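Side-chain contacts in lactate utilization protein C (Deinococcus radiodurans, PDB 2G40), which may function in L-lactate utilization, and is a homodimeric member of the LutC/YkgG family: residues 59-64 and 69-74; 120-125 and 157-162; 143-148 and 183-188. One frame throughout, in Å; residues are numbered along the deposited sequence. Where two conformers were deposited one is given.

Contact 1 (59-64 and 69-74); sequences QFEDRI and AAYTHV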
loop_
_atom_site.group_PDB
_atom_site.type_symbol
_atom_site.label_atom_id
_atom_site.label_comp_id
_atom_site.label_asym_id
_atom_site.label_seq_id
_atom_site.Cartn_x
_atom_site.Cartn_y
_atom_site.Cartn_z
ATOM N N GLN A 59 12.569 8.608 -18.887
ATOM C CA GLN A 59 12.910 7.573 -17.913
ATOM C C GLN A 59 11.695 6.918 -17.252
ATOM O O GLN A 59 11.643 5.693 -17.111
ATOM C CB GLN A 59 13.833 8.172 -16.857
ATOM C CG GLN A 59 14.254 7.195 -15.784
ATOM C CD GLN A 59 15.235 7.819 -14.859
ATOM O OE1 GLN A 59 14.896 8.701 -14.068
ATOM N NE2 GLN A 59 16.455 7.377 -14.944
ATOM N N PHE A 60 10.725 7.731 -16.843
ATOM C CA PHE A 60 9.515 7.251 -16.202
ATOM C C PHE A 60 8.802 6.324 -17.170
ATOM O O PHE A 60 8.444 5.203 -16.806
ATOM C CB PHE A 60 8.618 8.433 -15.825
ATOM C CG PHE A 60 7.333 8.055 -15.135
ATOM C CD1 PHE A 60 7.338 7.319 -13.960
ATOM C CD2 PHE A 60 6.105 8.476 -15.656
ATOM C CE1 PHE A 60 6.143 7.003 -13.298
ATOM C CE2 PHE A 60 4.920 8.160 -15.034
ATOM C CZ PHE A 60 4.936 7.414 -13.828
ATOM N N GLU A 61 8.636 6.797 -18.409
ATOM C CA GLU A 61 8.025 5.983 -19.458
ATOM C C GLU A 61 8.715 4.622 -19.580
ATOM O O GLU A 61 8.051 3.583 -19.577
ATOM C CB GLU A 61 8.072 6.707 -20.808
ATOM C CG GLU A 61 7.528 5.873 -21.986
ATOM C CD GLU A 61 7.433 6.663 -23.294
ATOM O OE1 GLU A 61 8.090 7.705 -23.411
ATOM O OE2 GLU A 61 6.702 6.237 -24.205
ATOM N N ASP A 62 10.044 4.629 -19.695
ATOM C CA ASP A 62 10.810 3.393 -19.862
ATOM C C ASP A 62 10.549 2.437 -18.704
ATOM O O ASP A 62 10.406 1.255 -18.895
ATOM C CB ASP A 62 12.303 3.660 -19.907
ATOM C CG ASP A 62 12.737 4.431 -21.137
ATOM O OD1 ASP A 62 11.922 4.595 -22.058
ATOM O OD2 ASP A 62 13.911 4.864 -21.185
ATOM N N ARG A 63 10.529 2.976 -17.494
ATOM C CA ARG A 63 10.382 2.124 -16.314
ATOM C C ARG A 63 8.963 1.571 -16.214
ATOM O O ARG A 63 8.777 0.430 -15.796
ATOM C CB ARG A 63 10.767 2.879 -15.032
ATOM C CG ARG A 63 12.242 3.235 -14.893
ATOM C CD ARG A 63 13.157 2.010 -14.778
ATOM N NE ARG A 63 13.553 1.530 -16.097
ATOM C CZ ARG A 63 14.443 2.134 -16.884
ATOM N NH1 ARG A 63 15.046 3.259 -16.494
ATOM N NH2 ARG A 63 14.721 1.620 -18.083
ATOM N N ILE A 64 7.970 2.373 -16.603
ATOM C CA ILE A 64 6.572 1.937 -16.587
ATOM C C ILE A 64 6.368 0.870 -17.657
ATOM O O ILE A 64 5.729 -0.132 -17.418
ATOM C CB ILE A 64 5.622 3.120 -16.833
ATOM C CG1 ILE A 64 5.648 4.065 -15.630
ATOM C CG2 ILE A 64 4.212 2.642 -17.129
ATOM C CD1 ILE A 64 5.166 3.530 -14.316
ATOM N N ALA A 69 3.330 -2.167 -17.973
ATOM C CA ALA A 69 2.156 -1.320 -17.990
ATOM C C ALA A 69 2.015 -0.631 -19.336
ATOM O O ALA A 69 2.984 -0.536 -20.105
ATOM C CB ALA A 69 2.228 -0.307 -16.892
ATOM N N ALA A 70 0.809 -0.151 -19.617
ATOM C CA ALA A 70 0.599 0.742 -20.742
ATOM C C ALA A 70 0.923 2.159 -20.308
ATOM O O ALA A 70 0.827 2.498 -19.133
ATOM C CB ALA A 70 -0.807 0.658 -21.274
ATOM N N TYR A 71 1.377 2.969 -21.263
ATOM C CA TYR A 71 1.792 4.331 -20.987
ATOM C C TYR A 71 1.410 5.250 -22.143
ATOM O O TYR A 71 1.658 4.933 -23.302
ATOM C CB TYR A 71 3.310 4.392 -20.780
ATOM C CG TYR A 71 3.848 5.772 -20.445
ATOM C CD1 TYR A 71 4.156 6.682 -21.449
ATOM C CD2 TYR A 71 4.100 6.140 -19.145
ATOM C CE1 TYR A 71 4.656 7.941 -21.153
ATOM C CE2 TYR A 71 4.601 7.407 -18.841
ATOM C CZ TYR A 71 4.885 8.293 -19.860
ATOM O OH TYR A 71 5.397 9.537 -19.555
ATOM N N THR A 72 0.874 6.415 -21.807
ATOM C CA THR A 72 0.607 7.443 -22.801
ATOM C C THR A 72 0.777 8.791 -22.153
ATOM O O THR A 72 0.512 8.952 -20.976
ATOM C CB THR A 72 -0.805 7.290 -23.419
ATOM O OG1 THR A 72 -0.939 8.171 -24.552
ATOM C CG2 THR A 72 -1.882 7.579 -22.409
ATOM N N HIS A 73 1.268 9.759 -22.917
ATOM C CA HIS A 73 1.392 11.123 -22.435
ATOM C C HIS A 73 0.487 11.968 -23.332
ATOM O O HIS A 73 0.618 11.940 -24.542
ATOM C CB HIS A 73 2.838 11.605 -22.510
ATOM C CG HIS A 73 3.074 12.943 -21.861
ATOM N ND1 HIS A 73 4.335 13.468 -21.704
ATOM C CD2 HIS A 73 2.223 13.850 -21.323
ATOM C CE1 HIS A 73 4.253 14.649 -21.117
ATOM N NE2 HIS A 73 2.982 14.905 -20.875
ATOM N N VAL A 74 -0.470 12.658 -22.726
ATOM C CA VAL A 74 -1.461 13.433 -23.462
ATOM C C VAL A 74 -1.567 14.842 -22.876
ATOM O O VAL A 74 -1.077 15.102 -21.786
ATOM C CB VAL A 74 -2.859 12.719 -23.433
ATOM C CG1 VAL A 74 -2.788 11.356 -24.082
ATOM C CG2 VAL A 74 -3.400 12.627 -22.002
HETATM O O HOH W 1 4.203 4.413 -24.632
#
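A helix-turn-strand unit sets Tyr71, near the start of strand 70-74, against Phe60, Glu61 and Ile64 of helix 53-66. The strand lies at one end of the parallel sheet of this chain, and its short segment runs back along that of the helix at 159°, close to antiparallel. Tyr71 CB points at the helix, and with CG anti to the backbone N (chi1 -178°) the ring is carried alongside the helix, against Glu61. Glu61 covers one of its faces: CB stands 3.8 Å from the ring centroid in a CH-pi contact, and Glu61 CG comes within 3.5 Å of Tyr71 CD1. Beyond CG the glutamate chain stays extended, crossing the tyrosine at about a right angle, and its carboxylate is tilted only 22° from the ring plane. The edge of the same ring takes the apolar neighbours. Phe60 CD2 meets Tyr71 CE2 at 3.7 Å, the two rings lying obliquely to each other, while Ile64 CG2 is 4.0 Å from Tyr71 CD2. That methyl does double duty, since it also touches Ala69 CB at 3.6 Å just where the chain turns. There the backbone closes the connection with a hydrogen bond of 3.2 Å from Ala69 N to Ile64 O. Further in, Ile64 and Tyr71 rest on Val220 and Val222 of strand 217-223, the adjacent strand of the sheet. At the partly exposed side a water donates to Glu61 OE2 (3.1 Å) and to Tyr71 O (2.9 Å). The glutamate is thus used twice: its methylenes shield the aromatic face, and its acid end, laid along the ring, ties the helix to the strand backbone through water instead of by a direct bond.

Contact 2 (120-125 and 157-162); sequences AELDRA and LIPDFH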
loop_
_atom_site.group_PDB
_atom_site.type_symbol
_atom_site.label_atom_id
_atom_site.label_comp_id
_atom_site.label_asym_id
_atom_site.label_seq_id
_atom_site.Cartn_x
_atom_site.Cartn_y
_atom_site.Cartn_z
ATOM N N ALA A 120 -17.170 -7.844 -4.033
ATOM C CA ALA A 120 -17.735 -8.416 -5.257
ATOM C C ALA A 120 -17.987 -7.333 -6.303
ATOM O O ALA A 120 -17.703 -7.532 -7.474
ATOM C CB ALA A 120 -19.006 -9.154 -4.943
ATOM N N GLU A 121 -18.514 -6.189 -5.871
ATOM C CA GLU A 121 -18.696 -5.038 -6.767
ATOM C C GLU A 121 -17.355 -4.565 -7.316
ATOM O O GLU A 121 -17.224 -4.246 -8.502
ATOM C CB GLU A 121 -19.433 -3.896 -6.058
ATOM C CG GLU A 121 -20.954 -4.129 -6.005
ATOM C CD GLU A 121 -21.692 -3.344 -4.916
ATOM O OE1 GLU A 121 -21.089 -2.921 -3.905
ATOM O OE2 GLU A 121 -22.926 -3.186 -5.054
ATOM N N LEU A 122 -16.354 -4.493 -6.451
ATOM C CA LEU A 122 -15.005 -4.115 -6.909
ATOM C C LEU A 122 -14.414 -5.137 -7.870
ATOM O O LEU A 122 -13.750 -4.786 -8.842
ATOM C CB LEU A 122 -14.071 -3.963 -5.722
ATOM C CG LEU A 122 -14.453 -2.787 -4.840
ATOM C CD1 LEU A 122 -13.647 -2.830 -3.586
ATOM C CD2 LEU A 122 -14.234 -1.493 -5.607
ATOM N N ASP A 123 -14.645 -6.411 -7.580
ATOM C CA ASP A 123 -14.112 -7.472 -8.426
ATOM C C ASP A 123 -14.806 -7.487 -9.789
ATOM O O ASP A 123 -14.186 -7.827 -10.798
ATOM C CB ASP A 123 -14.247 -8.822 -7.723
ATOM C CG ASP A 123 -13.558 -9.924 -8.469
ATOM O OD1 ASP A 123 -12.353 -9.779 -8.744
ATOM O OD2 ASP A 123 -14.218 -10.929 -8.797
ATOM N N ARG A 124 -16.075 -7.085 -9.830
ATOM C CA ARG A 124 -16.840 -7.093 -11.076
ATOM C C ARG A 124 -16.629 -5.840 -11.940
ATOM O O ARG A 124 -16.930 -5.851 -13.132
ATOM C CB ARG A 124 -18.321 -7.307 -10.773
ATOM C CG ARG A 124 -18.624 -8.774 -10.425
ATOM C CD ARG A 124 -19.972 -8.964 -9.714
ATOM N N ALA A 125 -16.101 -4.783 -11.337
ATOM C CA ALA A 125 -15.805 -3.553 -12.045
ATOM C C ALA A 125 -14.754 -3.858 -13.108
ATOM O O ALA A 125 -13.936 -4.766 -12.933
ATOM C CB ALA A 125 -15.297 -2.495 -11.056
ATOM N N LEU A 157 -6.716 -2.079 -5.233
ATOM C CA LEU A 157 -6.213 -3.411 -4.989
ATOM C C LEU A 157 -7.051 -4.490 -5.628
ATOM O O LEU A 157 -6.518 -5.447 -6.158
ATOM C CB LEU A 157 -6.133 -3.698 -3.492
ATOM C CG LEU A 157 -5.614 -5.122 -3.223
ATOM C CD1 LEU A 157 -4.139 -5.227 -3.605
ATOM C CD2 LEU A 157 -5.831 -5.542 -1.810
ATOM N N ILE A 158 -8.366 -4.358 -5.518
ATOM C CA ILE A 158 -9.283 -5.418 -5.923
ATOM C C ILE A 158 -9.618 -5.428 -7.423
ATOM O O ILE A 158 -9.618 -6.493 -8.049
ATOM C CB ILE A 158 -10.585 -5.372 -5.087
ATOM C CG1 ILE A 158 -10.262 -5.404 -3.582
ATOM C CG2 ILE A 158 -11.510 -6.522 -5.471
ATOM C CD1 ILE A 158 -9.464 -6.603 -3.144
ATOM N N PRO A 159 -9.936 -4.248 -8.016
ATOM C CA PRO A 159 -10.196 -4.313 -9.456
ATOM C C PRO A 159 -8.946 -4.732 -10.241
ATOM O O PRO A 159 -7.829 -4.520 -9.783
ATOM C CB PRO A 159 -10.582 -2.866 -9.810
ATOM C CG PRO A 159 -11.019 -2.277 -8.509
ATOM C CD PRO A 159 -10.102 -2.885 -7.511
ATOM N N ASP A 160 -9.138 -5.307 -11.416
ATOM C CA ASP A 160 -8.024 -5.922 -12.139
ATOM C C ASP A 160 -7.294 -5.009 -13.104
ATOM O O ASP A 160 -6.267 -5.397 -13.648
ATOM C CB ASP A 160 -8.541 -7.120 -12.886
ATOM C CG ASP A 160 -7.453 -8.125 -13.210
ATOM O OD1 ASP A 160 -6.571 -8.375 -12.364
ATOM O OD2 ASP A 160 -7.520 -8.687 -14.307
ATOM N N PHE A 161 -7.814 -3.808 -13.326
ATOM C CA PHE A 161 -7.271 -2.874 -14.285
ATOM C C PHE A 161 -7.307 -1.505 -13.650
ATOM O O PHE A 161 -8.366 -1.051 -13.246
ATOM C CB PHE A 161 -8.109 -2.880 -15.563
ATOM C CG PHE A 161 -7.686 -1.877 -16.626
ATOM C CD1 PHE A 161 -6.384 -1.436 -16.756
ATOM C CD2 PHE A 161 -8.630 -1.420 -17.533
ATOM C CE1 PHE A 161 -6.022 -0.531 -17.766
ATOM C CE2 PHE A 161 -8.277 -0.528 -18.539
ATOM C CZ PHE A 161 -6.989 -0.093 -18.658
ATOM N N HIS A 162 -6.122 -0.905 -13.487
ATOM C CA HIS A 162 -5.947 0.398 -12.859
ATOM C C HIS A 162 -5.522 1.347 -13.963
ATOM O O HIS A 162 -4.572 1.075 -14.696
ATOM C CB HIS A 162 -4.864 0.279 -11.778
ATOM C CG HIS A 162 -4.607 1.526 -10.984
ATOM N ND1 HIS A 162 -3.546 1.629 -10.113
ATOM C CD2 HIS A 162 -5.260 2.711 -10.926
ATOM C CE1 HIS A 162 -3.556 2.825 -9.550
ATOM N NE2 HIS A 162 -4.581 3.506 -10.034
HETATM O O HOH W 2 -11.875 -6.207 -11.832
HETATM O O HOH W 3 -10.990 -8.001 -10.146
#
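Leu122, on helix 119-124, meets Ile158 and Pro159 in the loop that leads into strand 161-167. At its root, Leu122 CB touches the methyl Ile158 CG2 at 3.6 Å and lies 3.8 Å from Ile158 CB. CG lies beside the backbone N, anti to the carbonyl carbon (chi1 -67°), and beyond CB the chain draws off from the isoleucine methyl, Leu122 CG being 4.8 Å from Ile158 CG2. The two methyls then part: CD1 keeps only a loose approach to Ile158, 4.3 Å from its CG1 in the conformer modelled here, and CD2 faces the proline ring, 4.4 Å from Pro159 CG. The backbone of the leucine joins in, with Leu122 O 3.7 Å from that same Pro159 CG.

Two waters bridge the polar side. One takes the hydrogen bond of Asp160 N at 2.9 Å and bonds to Asp123 O and Ala125 O; the other connects Asp123 OD1, at 2.6 Å, with Ile158 O.

Behind the contact, Leu122, Ala125 and Pro159 all pack on Ile94 of strand 92-94, and Pro159 also on Val128 of strand 127-130, so helix and loop together pack on these two neighbouring strands of the parallel sheet. From the other subunit of the dimer, His119 packs on Ile158.

Contact 3 (143-148 and 183-188); sequences ILDHRA and AASVRE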
loop_
_atom_site.group_PDB
_atom_site.type_symbol
_atom_site.label_atom_id
_atom_site.label_comp_id
_atom_site.label_asym_id
_atom_site.label_seq_id
_atom_site.Cartn_x
_atom_site.Cartn_y
_atom_site.Cartn_z
ATOM N N ILE A 143 3.190 6.547 -6.335
ATOM C CA ILE A 143 2.741 6.530 -4.952
ATOM C C ILE A 143 1.335 7.107 -4.850
ATOM O O ILE A 143 1.061 8.215 -5.331
ATOM C CB ILE A 143 3.647 7.343 -4.039
ATOM C CG1 ILE A 143 5.088 6.821 -4.097
ATOM C CG2 ILE A 143 3.085 7.311 -2.576
ATOM C CD1 ILE A 143 6.129 7.712 -3.392
ATOM N N LEU A 144 0.469 6.332 -4.222
ATOM C CA LEU A 144 -0.842 6.766 -3.839
ATOM C C LEU A 144 -0.858 7.072 -2.364
ATOM O O LEU A 144 -0.355 6.282 -1.554
ATOM C CB LEU A 144 -1.856 5.662 -4.082
ATOM C CG LEU A 144 -1.905 4.994 -5.457
ATOM C CD1 LEU A 144 -3.181 4.150 -5.500
ATOM C CD2 LEU A 144 -1.863 5.974 -6.623
ATOM N N ASP A 145 -1.525 8.166 -2.018
ATOM C CA ASP A 145 -1.788 8.503 -0.623
ATOM C C ASP A 145 -3.282 8.519 -0.289
ATOM O O ASP A 145 -3.656 8.926 0.798
ATOM C CB ASP A 145 -1.088 9.809 -0.196
ATOM C CG ASP A 145 -1.661 11.055 -0.867
ATOM O OD1 ASP A 145 -2.565 10.943 -1.714
ATOM O OD2 ASP A 145 -1.162 12.148 -0.560
ATOM N N HIS A 146 -4.112 8.071 -1.227
ATOM C CA HIS A 146 -5.504 7.707 -0.962
ATOM C C HIS A 146 -6.360 8.877 -0.549
ATOM O O HIS A 146 -7.292 8.738 0.218
ATOM C CB HIS A 146 -5.500 6.521 0.008
ATOM C CG HIS A 146 -4.769 5.352 -0.563
ATOM N ND1 HIS A 146 -5.260 4.643 -1.640
ATOM C CD2 HIS A 146 -3.545 4.838 -0.299
ATOM C CE1 HIS A 146 -4.386 3.714 -1.982
ATOM N NE2 HIS A 146 -3.350 3.799 -1.171
ATOM N N ARG A 147 -5.986 10.037 -1.081
ATOM C CA ARG A 147 -6.797 11.222 -1.017
ATOM C C ARG A 147 -8.004 11.035 -1.939
ATOM O O ARG A 147 -8.219 9.947 -2.514
ATOM C CB ARG A 147 -5.941 12.428 -1.354
ATOM C CG ARG A 147 -4.988 12.785 -0.219
ATOM C CD ARG A 147 -3.996 13.812 -0.674
ATOM N NE ARG A 147 -2.931 14.057 0.287
ATOM C CZ ARG A 147 -3.012 14.871 1.337
ATOM N NH1 ARG A 147 -4.131 15.529 1.609
ATOM N NH2 ARG A 147 -1.965 15.008 2.149
ATOM N N ALA A 148 -8.813 12.068 -2.061
ATOM C CA ALA A 148 -10.150 11.913 -2.648
ATOM C C ALA A 148 -10.111 11.463 -4.107
ATOM O O ALA A 148 -11.035 10.788 -4.549
ATOM C CB ALA A 148 -10.927 13.221 -2.523
ATOM N N ALA A 183 5.829 13.285 2.301
ATOM C CA ALA A 183 6.153 13.411 3.717
ATOM C C ALA A 183 4.975 13.949 4.529
ATOM O O ALA A 183 4.684 13.462 5.622
ATOM C CB ALA A 183 7.374 14.312 3.901
ATOM N N ALA A 184 4.294 14.965 4.010
ATOM C CA ALA A 184 3.184 15.561 4.753
ATOM C C ALA A 184 2.024 14.596 4.946
ATOM O O ALA A 184 1.392 14.586 5.992
ATOM C CB ALA A 184 2.690 16.819 4.077
ATOM N N SER A 185 1.737 13.803 3.921
ATOM C CA SER A 185 0.720 12.749 4.002
ATOM C C SER A 185 1.082 11.750 5.089
ATOM O O SER A 185 0.227 11.332 5.862
ATOM C CB SER A 185 0.598 12.042 2.658
ATOM O OG SER A 185 0.130 12.935 1.678
ATOM N N VAL A 186 2.366 11.405 5.165
ATOM C CA VAL A 186 2.842 10.450 6.154
ATOM C C VAL A 186 2.662 11.045 7.537
ATOM O O VAL A 186 2.153 10.383 8.437
ATOM C CB VAL A 186 4.322 10.027 5.930
ATOM C CG1 VAL A 186 4.782 9.091 7.030
ATOM C CG2 VAL A 186 4.458 9.335 4.596
ATOM N N ARG A 187 3.053 12.310 7.686
ATOM C CA ARG A 187 2.880 13.005 8.950
ATOM C C ARG A 187 1.401 13.105 9.366
ATOM O O ARG A 187 1.090 13.108 10.556
ATOM C CB ARG A 187 3.537 14.388 8.900
ATOM C CG ARG A 187 5.067 14.352 8.838
ATOM C CD ARG A 187 5.649 15.684 9.220
ATOM N NE ARG A 187 5.233 16.710 8.272
ATOM C CZ ARG A 187 5.875 17.023 7.152
ATOM N NH1 ARG A 187 7.004 16.404 6.815
ATOM N NH2 ARG A 187 5.383 17.979 6.367
ATOM N N GLU A 188 0.509 13.160 8.375
ATOM C CA GLU A 188 -0.947 13.161 8.568
ATOM C C GLU A 188 -1.549 11.798 8.888
ATOM O O GLU A 188 -2.738 11.694 9.236
ATOM C CB GLU A 188 -1.640 13.693 7.309
ATOM C CG GLU A 188 -1.725 15.197 7.246
ATOM C CD GLU A 188 -1.993 15.710 5.847
ATOM O OE1 GLU A 188 -2.570 14.963 5.022
ATOM O OE2 GLU A 188 -1.635 16.870 5.588
HETATM O O HOH W 4 -3.782 17.496 3.844
#
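Asp145 CG stands between its backbone N and carbonyl carbon (chi1 68°), and Ser185 OG is anti to its own carbonyl carbon; these two settings, with an Arg147 chain extended from CG to NE, bring carboxylate, hydroxyl and guanidinium together. The result is a salt-bridge network joining the turn after strand 141-144 to the C-terminal part of helix 175-187. Ser185 OG donates to Asp145 OD2 at 2.7 Å, arriving on the anti side of the carboxylate. The same oxygen accepts a second hydrogen bond, part of a salt bridge, from Arg147 NE at 2.7 Å, which comes from above the carboxylate plane. Arg147 NH2 closes the ring of bonds by donating to Ser185 OG at 3.0 Å, fairly straight at 160° and near the guanidinium plane. The serine hydroxyl therefore gives to the acid and receives from the base, which fixes its rotation.

Toward solvent, Arg147 NH2 also forms a salt bridge with Glu188 OE1 at 2.9 Å; as a hydrogen bond it is weak, bent to 124°. Arg190 NE is the stronger partner of that oxygen. Replacing Arg147 with a leucine would probably leave Asp145 OD2 without this counter-charge and Ser185 OG without its donor, held only by its bond to the acid. Nearby on the helix, Val186 packs on Thr141 of the second subunit. One water completes the outer edge of the network, accepting from Arg147 NH1 at 3.0 Å and donating to Glu188 OE2 at 2.8 Å.

Overall arrangement
Contacts 1 and 2 bear on the parallel sheet, the first at its outermost strand 70-74 and the second around strands 92-94 and 127-130; contact 3 belongs to the mixed sheet. Contact 2 is the most buried, its direct touches apolar, with waters at its border. Contact 1 is partly buried and mixes aromatic and aliphatic packing with one acid, whereas contact 3 is almost wholly polar, running from the buried Asp145 out to the exposed Glu188. Contacts 2 and 3 meet where His162 CE1 lies 4.3 Å from Leu144 CD1, and both touch the second subunit; contact 1 touches neither, its nearest atoms about 6 Å from contact 2 and about 8 Å from contact 3.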